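PDB 2QW5: xylose isomerase-like TIM barrel from Anabaena variabilis ATCC 29413, which probably acts as a sugar or sugar phosphate isomerase or epimerase, holding a zinc ion and binding d-xylose in a TIM-barrel pocket. Local coordinates for the interface of chains A and B. Coordinates in Å, arbitrary orientation; residue numbers count along the deposited sequence, not the author numbering. Chains: chain A/B, Xylose isomerase-like TIM barrel.

The interface of chains A and B. Residues chain A 100-103; chain B 100-103.
A:Tyr100 lays its phenol ring over the side chain of B:Gln103, and B:Tyr100 does the same to A:Gln103, the two CH-pi contacts being related by the two-fold axis that pairs the chains. The CH-pi character follows from position: B:Gln103 CB lies over the ring of A:Tyr100, 3.6 Å from its centroid. The carboxamide continues past the CE2-CZ side of the ring, on the same face as CB, with A:Tyr100 CE2 3.5 Å from B:Gln103 CD; the planes are nearly parallel (18° apart) but the amide is displaced from the ring. The glutamine reaches this far because its CG is anti to the backbone N (chi1 -171°) and its chain stays extended beyond. An alanine in place of A:Tyr100 would probably leave one face of the B:Gln103 side chain without its cover and its amide freer to turn.

Van der Waals packing fills the centre, where A:Tyr100 CB meets B:Tyr100 CB at 3.9 Å. A:Glu102 contributes its stem: CG sits at the edge of the B:Tyr100 ring, 4.0 Å from CD1, with carboxylate and ring planes 84° apart. Its carboxylate meets the proline ring through OE1, 3.2 Å from B:Pro101 CD. The reciprocal contact differs in detail, since B:Glu102 is bent and poorly ordered, and its CB approaches A:Pro101 CD at 4.1 Å.

Polar ends stay apart, A:Tyr100 OH lying 3.7 Å from B:Gln103 NE2, too far for a hydrogen bond. The 309 Å² hidden in this patch, both chains together, probably depends mainly on shape fit and van der Waals contact.

In each chain the tyrosine closes the loop preceding helix 101-120, whose first turn supplies the proline, glutamate and glutamine. Two helix N-termini thus meet about the axis, in a tetrameric deposited assembly whose biological relevance the structure alone does not show.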
loop_
_atom_site.group_PDB
_atom_site.type_symbol
_atom_site.label_atom_id
_atom_site.label_comp_id
_atom_site.label_asym_id
_atom_site.label_seq_id
_atom_site.Cartn_x
_atom_site.Cartn_y
_atom_site.Cartn_z
ATOM N N TYR A 100 4.289 -7.862 25.095
ATOM C CA TYR A 100 4.427 -6.889 26.176
ATOM C C TYR A 100 3.301 -7.036 27.216
ATOM O O TYR A 100 2.105 -6.842 26.883
ATOM C CB TYR A 100 4.497 -5.458 25.593
ATOM C CG TYR A 100 5.497 -5.389 24.454
ATOM C CD1 TYR A 100 6.847 -5.810 24.639
ATOM C CD2 TYR A 100 5.114 -4.953 23.172
ATOM C CE1 TYR A 100 7.773 -5.796 23.571
ATOM C CE2 TYR A 100 6.032 -4.934 22.109
ATOM C CZ TYR A 100 7.371 -5.361 22.330
ATOM O OH TYR A 100 8.270 -5.344 21.307
ATOM N N PRO A 101 3.666 -7.371 28.478
ATOM C CA PRO A 101 2.663 -7.527 29.556
ATOM C C PRO A 101 1.609 -6.434 29.687
ATOM O O PRO A 101 0.436 -6.764 29.785
ATOM C CB PRO A 101 3.510 -7.583 30.801
ATOM C CG PRO A 101 4.795 -8.254 30.331
ATOM C CD PRO A 101 5.033 -7.670 28.956
ATOM N N GLU A 102 1.994 -5.154 29.675
ATOM C CA GLU A 102 1.022 -4.028 29.788
ATOM C C GLU A 102 0.074 -3.974 28.604
ATOM O O GLU A 102 -1.085 -3.549 28.747
ATOM C CB GLU A 102 1.730 -2.660 29.962
ATOM C CG GLU A 102 0.787 -1.413 29.934
ATOM C CD GLU A 102 1.486 -0.087 30.174
ATOM O OE1 GLU A 102 2.285 -0.005 31.121
ATOM O OE2 GLU A 102 1.204 0.887 29.444
ATOM N N GLN A 103 0.571 -4.352 27.415
ATOM C CA GLN A 103 -0.282 -4.353 26.225
ATOM C C GLN A 103 -1.351 -5.432 26.404
ATOM O O GLN A 103 -2.520 -5.179 26.187
ATOM C CB GLN A 103 0.503 -4.606 24.925
ATOM C CG GLN A 103 -0.381 -4.380 23.682
ATOM C CD GLN A 103 0.376 -4.279 22.397
ATOM O OE1 GLN A 103 1.519 -4.705 22.275
ATOM N NE2 GLN A 103 -0.294 -3.764 21.391
ATOM N N TYR B 100 4.632 0.839 26.307
ATOM C CA TYR B 100 4.760 -0.393 27.075
ATOM C C TYR B 100 6.168 -0.481 27.653
ATOM O O TYR B 100 7.113 -0.486 26.901
ATOM C CB TYR B 100 4.415 -1.599 26.164
ATOM C CG TYR B 100 3.094 -1.403 25.428
ATOM C CD1 TYR B 100 1.917 -1.165 26.144
ATOM C CD2 TYR B 100 3.020 -1.464 24.026
ATOM C CE1 TYR B 100 0.697 -0.947 25.483
ATOM C CE2 TYR B 100 1.786 -1.245 23.351
ATOM C CZ TYR B 100 0.656 -1.000 24.095
ATOM O OH TYR B 100 -0.539 -0.822 23.486
ATOM N N PRO B 101 6.294 -0.541 28.990
ATOM C CA PRO B 101 7.619 -0.586 29.607
ATOM C C PRO B 101 8.555 -1.672 29.086
ATOM O O PRO B 101 9.705 -1.371 28.867
ATOM C CB PRO B 101 7.302 -0.792 31.104
ATOM C CG PRO B 101 5.951 -0.251 31.254
ATOM C CD PRO B 101 5.235 -0.570 30.021
ATOM N N GLU B 102 8.071 -2.888 28.816
ATOM C CA GLU B 102 8.994 -3.969 28.369
ATOM C C GLU B 102 9.524 -3.697 26.948
ATOM O O GLU B 102 10.667 -4.049 26.624
ATOM C CB GLU B 102 8.369 -5.384 28.471
ATOM C CG GLU B 102 9.393 -6.453 28.972
ATOM C CD GLU B 102 9.734 -6.230 30.445
ATOM O OE1 GLU B 102 8.791 -6.371 31.262
ATOM O OE2 GLU B 102 10.909 -5.899 30.778
ATOM N N GLN B 103 8.701 -3.021 26.128
ATOM C CA GLN B 103 9.123 -2.592 24.812
ATOM C C GLN B 103 10.224 -1.516 24.957
ATOM O O GLN B 103 11.259 -1.618 24.303
ATOM C CB GLN B 103 7.931 -2.102 23.959
ATOM C CG GLN B 103 8.370 -1.880 22.522
ATOM C CD GLN B 103 7.236 -1.702 21.529
ATOM O OE1 GLN B 103 6.114 -1.423 21.887
ATOM N NE2 GLN B 103 7.560 -1.867 20.258
#